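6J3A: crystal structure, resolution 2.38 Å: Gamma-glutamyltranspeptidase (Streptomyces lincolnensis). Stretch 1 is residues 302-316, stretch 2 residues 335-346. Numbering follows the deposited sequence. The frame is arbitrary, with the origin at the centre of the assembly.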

# COMPACT_ATOMS: atom_id res chain seq x y z
N VAL A 302 -1.05 -17.16 24.61
CA VAL A 302 -2.01 -16.07 24.79
C VAL A 302 -2.31 -15.85 26.27
O VAL A 302 -2.08 -14.75 26.79
CB VAL A 302 -3.33 -16.35 24.03
CG1 VAL A 302 -4.43 -15.37 24.40
CG2 VAL A 302 -3.07 -16.28 22.54
N HIS A 303 -2.82 -16.90 26.93
CA HIS A 303 -3.09 -16.91 28.38
C HIS A 303 -1.96 -16.27 29.20
O HIS A 303 -2.20 -15.36 29.99
CB HIS A 303 -3.32 -18.34 28.90
CG HIS A 303 -3.50 -18.42 30.39
ND1 HIS A 303 -4.71 -18.17 31.00
CD2 HIS A 303 -2.62 -18.69 31.38
CE1 HIS A 303 -4.56 -18.28 32.31
NE2 HIS A 303 -3.31 -18.59 32.57
N LEU A 304 -0.75 -16.76 28.98
CA LEU A 304 0.45 -16.24 29.63
C LEU A 304 0.60 -14.72 29.47
O LEU A 304 0.90 -14.03 30.44
CB LEU A 304 1.71 -16.93 29.08
CG LEU A 304 3.04 -16.38 29.60
CD1 LEU A 304 3.22 -16.71 31.08
CD2 LEU A 304 4.21 -16.89 28.78
N LEU A 305 0.42 -14.24 28.25
CA LEU A 305 0.51 -12.81 27.95
C LEU A 305 -0.62 -11.97 28.53
O LEU A 305 -0.40 -10.81 28.88
CB LEU A 305 0.58 -12.59 26.44
CG LEU A 305 1.81 -13.16 25.72
CD1 LEU A 305 1.86 -12.71 24.27
CD2 LEU A 305 3.12 -12.81 26.41
N VAL A 306 -1.82 -12.54 28.61
CA VAL A 306 -3.00 -11.83 29.15
C VAL A 306 -2.81 -11.59 30.65
O VAL A 306 -2.89 -10.45 31.15
CB VAL A 306 -4.31 -12.60 28.84
CG1 VAL A 306 -5.51 -12.03 29.60
CG2 VAL A 306 -4.59 -12.58 27.34
N GLU A 307 -2.55 -12.67 31.37
CA GLU A 307 -2.30 -12.58 32.81
C GLU A 307 -1.12 -11.66 33.13
O GLU A 307 -1.20 -10.84 34.04
CB GLU A 307 -2.10 -13.98 33.41
CG GLU A 307 -3.33 -14.88 33.30
CD GLU A 307 -4.58 -14.16 33.75
OE1 GLU A 307 -5.35 -13.73 32.87
OE2 GLU A 307 -4.76 -14.00 34.98
N GLY A 308 -0.04 -11.78 32.37
CA GLY A 308 1.11 -10.90 32.51
C GLY A 308 0.76 -9.44 32.28
O GLY A 308 1.18 -8.57 33.04
N CYS A 309 -0.02 -9.18 31.23
CA CYS A 309 -0.53 -7.84 30.94
C CYS A 309 -1.38 -7.26 32.09
O CYS A 309 -1.19 -6.09 32.45
CB CYS A 309 -1.34 -7.86 29.66
SG CYS A 309 -2.12 -6.28 29.29
N LYS A 310 -2.28 -8.06 32.65
CA LYS A 310 -3.08 -7.65 33.82
C LYS A 310 -2.19 -7.17 34.97
O LYS A 310 -2.41 -6.11 35.54
CB LYS A 310 -4.02 -8.78 34.29
CG LYS A 310 -5.39 -8.74 33.61
CD LYS A 310 -5.79 -10.03 32.91
CE LYS A 310 -6.84 -10.81 33.64
NZ LYS A 310 -7.38 -11.89 32.76
N LEU A 311 -1.17 -7.95 35.29
CA LEU A 311 -0.26 -7.62 36.38
C LEU A 311 0.56 -6.38 36.07
O LEU A 311 0.84 -5.59 36.97
CB LEU A 311 0.67 -8.80 36.68
CG LEU A 311 0.02 -10.13 37.09
CD1 LEU A 311 1.06 -11.24 37.13
CD2 LEU A 311 -0.68 -10.02 38.43
N ALA A 312 0.96 -6.19 34.81
CA ALA A 312 1.72 -4.99 34.44
C ALA A 312 0.83 -3.76 34.47
O ALA A 312 1.29 -2.69 34.86
CB ALA A 312 2.37 -5.15 33.07
N MET A 313 -0.43 -3.91 34.08
CA MET A 313 -1.40 -2.80 34.08
C MET A 313 -1.74 -2.33 35.49
O MET A 313 -1.90 -1.14 35.75
CB MET A 313 -2.67 -3.20 33.33
CG MET A 313 -2.49 -3.24 31.82
SD MET A 313 -1.97 -1.68 31.06
CE MET A 313 -3.46 -1.24 30.19
N ALA A 314 -1.86 -3.28 36.40
CA ALA A 314 -2.06 -3.01 37.82
C ALA A 314 -0.96 -2.11 38.36
O ALA A 314 -1.23 -1.17 39.10
CB ALA A 314 -2.09 -4.31 38.59
N ASP A 315 0.27 -2.44 37.98
CA ASP A 315 1.44 -1.66 38.38
C ASP A 315 1.40 -0.28 37.73
O ASP A 315 1.74 0.70 38.37
CB ASP A 315 2.75 -2.39 38.04
CG ASP A 315 3.20 -3.37 39.14
OD1 ASP A 315 2.61 -3.38 40.26
OD2 ASP A 315 4.18 -4.12 38.89
N ARG A 316 0.99 -0.23 36.46
CA ARG A 316 0.75 1.04 35.76
C ARG A 316 -0.20 1.97 36.54
O ARG A 316 0.10 3.14 36.77
CB ARG A 316 0.18 0.78 34.37
CG ARG A 316 0.01 2.04 33.54
CD ARG A 316 -0.88 1.82 32.33
NE ARG A 316 -2.31 1.93 32.65
CZ ARG A 316 -3.29 2.04 31.76
NH1 ARG A 316 -4.55 2.14 32.18
NH2 ARG A 316 -3.03 2.07 30.46
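Stretch 2, residues 335-346: EYNAGRRELVGD

Stretch 2 lies across stretch 1 as a short helical segment followed by a turn and a tail, held by polar contacts at both ends and a small apolar patch between them. The buried surface is modest, 480 Å² summed over both sides.

Stretch 1 is helical throughout, from Val302 to Arg316, and is part of a longer helix. Stretch 2 enters as helix at Glu335 and stays helical to about Arg341. A type I beta turn runs from Arg341 to Val344, closed by Val344 N to Arg341 O at 3.2 Å. Val344 then has an extended backbone (phi -73°, psi 114°), and the chain continues as loop to Asp346.

The two helix axes make an angle of 126° between their N-to-C directions, so the helices run in roughly opposing senses but well off antiparallel. Their closest approach is 11.5 Å. Leu311 CA lies 7.8 Å from Arg340 CA, Glu307 CA 5.9 Å from Val344 CA, and His303 CA 8.7 Å from Asp346 CA. The CA atoms come nearest at Val344, the last residue of the turn.

At the Asp315 end, Tyr336 OH donates a very short hydrogen bond to Asp315 OD2, 2.4 Å. The carboxylate oxygen sits at the edge of the tyrosine ring, near its plane. The same oxygen forms a salt bridge with Arg340, OD2 to NH1 at 3.3 Å. Water 1 bridges this pair as well: it lies 2.7 Å from Asp315 OD2 and accepts from Arg340 NH1 at 3.0 Å. Leu311 CB lies over one face of the Arg340 guanidinium, 3.9 Å from NH1.

The middle is apolar. The CA-to-CB bond of Leu311, chi1 m and chi2 t, points toward stretch 2. Its CD1 is 4.0 Å from Leu343 CB and 4.1 Å from Val344 CG2. The other methyl of Val344, CG1, is 3.9 Å from Glu307 CB and 4.2 Å from Leu304 CD1. Val344 thus packs against side chains from successive turns of the helix. Glu307 OE1 forms a salt bridge with Lys310 NZ at 2.7 Å within the same helix, and OE2 is bonded elsewhere in the structure.

At the other end, the His303 CA-to-CB bond points toward stretch 2. Its NE2 donates to Gly345 O at 2.9 Å, with a nearly straight angle of 165°. The acceptor lies near the plane of the imidazole, as an in-plane N-H requires. The acceptor is a backbone oxygen, and the Asp346 CA-to-CB bond points away from stretch 1.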

# COMPACT_ATOMS: atom_id res chain seq x y z
N GLU A 335 14.67 -9.54 40.37
CA GLU A 335 14.18 -9.82 41.74
C GLU A 335 12.65 -9.68 41.85
O GLU A 335 11.94 -10.64 42.19
CB GLU A 335 14.96 -8.92 42.75
CG GLU A 335 14.27 -8.45 44.03
CD GLU A 335 14.05 -9.55 45.07
OE1 GLU A 335 13.72 -10.71 44.71
OE2 GLU A 335 14.19 -9.23 46.28
N TYR A 336 12.15 -8.49 41.50
CA TYR A 336 10.72 -8.15 41.57
C TYR A 336 9.85 -9.06 40.69
O TYR A 336 8.83 -9.61 41.13
CB TYR A 336 10.56 -6.69 41.16
CG TYR A 336 9.14 -6.18 41.12
CD1 TYR A 336 8.40 -6.02 42.28
CD2 TYR A 336 8.54 -5.85 39.91
CE1 TYR A 336 7.10 -5.55 42.24
CE2 TYR A 336 7.24 -5.39 39.86
CZ TYR A 336 6.53 -5.23 41.03
OH TYR A 336 5.24 -4.76 40.99
N ASN A 337 10.30 -9.21 39.44
CA ASN A 337 9.55 -9.92 38.41
C ASN A 337 9.54 -11.44 38.61
O ASN A 337 8.58 -12.12 38.22
CB ASN A 337 10.10 -9.51 37.04
CG ASN A 337 9.69 -8.10 36.66
OD1 ASN A 337 8.53 -7.87 36.34
ND2 ASN A 337 10.62 -7.15 36.73
N ALA A 338 10.59 -11.95 39.25
CA ALA A 338 10.64 -13.36 39.65
C ALA A 338 9.48 -13.63 40.61
O ALA A 338 8.76 -14.61 40.47
CB ALA A 338 11.97 -13.68 40.30
N GLY A 339 9.31 -12.74 41.58
CA GLY A 339 8.15 -12.79 42.45
C GLY A 339 6.84 -12.72 41.68
O GLY A 339 5.97 -13.57 41.84
N ARG A 340 6.74 -11.72 40.80
CA ARG A 340 5.49 -11.42 40.10
C ARG A 340 4.98 -12.49 39.13
O ARG A 340 3.78 -12.75 39.10
CB ARG A 340 5.60 -10.09 39.35
CG ARG A 340 5.89 -8.91 40.27
CD ARG A 340 4.81 -7.87 40.14
NE ARG A 340 3.57 -8.23 40.82
CZ ARG A 340 2.38 -7.67 40.58
NH1 ARG A 340 2.22 -6.72 39.65
NH2 ARG A 340 1.33 -8.09 41.27
N ARG A 341 5.87 -13.09 38.35
CA ARG A 341 5.46 -14.11 37.37
C ARG A 341 4.85 -15.39 37.97
O ARG A 341 4.15 -16.11 37.26
CB ARG A 341 6.60 -14.47 36.41
CG ARG A 341 7.71 -15.40 36.92
CD ARG A 341 8.68 -15.75 35.79
NE ARG A 341 9.25 -14.52 35.23
CZ ARG A 341 10.45 -14.01 35.51
NH1 ARG A 341 10.82 -12.85 34.94
NH2 ARG A 341 11.30 -14.61 36.33
N GLU A 342 5.11 -15.64 39.26
CA GLU A 342 4.46 -16.73 40.01
C GLU A 342 2.97 -16.48 40.20
O GLU A 342 2.19 -17.43 40.36
CB GLU A 342 5.09 -16.90 41.40
CG GLU A 342 6.59 -17.18 41.44
CD GLU A 342 7.00 -18.44 40.67
OE1 GLU A 342 6.16 -19.35 40.47
OE2 GLU A 342 8.19 -18.52 40.28
N LEU A 343 2.58 -15.21 40.19
CA LEU A 343 1.18 -14.82 40.27
C LEU A 343 0.36 -15.15 39.02
O LEU A 343 -0.87 -15.04 39.04
CB LEU A 343 1.06 -13.32 40.57
CG LEU A 343 1.69 -12.84 41.88
CD1 LEU A 343 1.75 -11.32 41.91
CD2 LEU A 343 0.92 -13.39 43.08
N VAL A 344 1.04 -15.52 37.93
CA VAL A 344 0.38 -16.11 36.76
C VAL A 344 -0.04 -17.53 37.15
O VAL A 344 0.81 -18.38 37.40
CB VAL A 344 1.30 -16.14 35.51
CG1 VAL A 344 0.57 -16.70 34.31
CG2 VAL A 344 1.84 -14.75 35.18
N GLY A 345 -1.35 -17.77 37.21
CA GLY A 345 -1.90 -19.07 37.59
C GLY A 345 -2.55 -19.74 36.41
O GLY A 345 -2.65 -19.16 35.33
N ASP A 346 -2.99 -20.98 36.61
CA ASP A 346 -3.70 -21.74 35.58
C ASP A 346 -5.00 -21.05 35.15
O ASP A 346 -5.38 -21.12 33.98
CB ASP A 346 -4.03 -23.15 36.09
CG ASP A 346 -2.78 -24.02 36.24
OD1 ASP A 346 -1.66 -23.59 35.89
OD2 ASP A 346 -2.94 -25.16 36.73
O HOH W 1 3.96 -6.28 37.30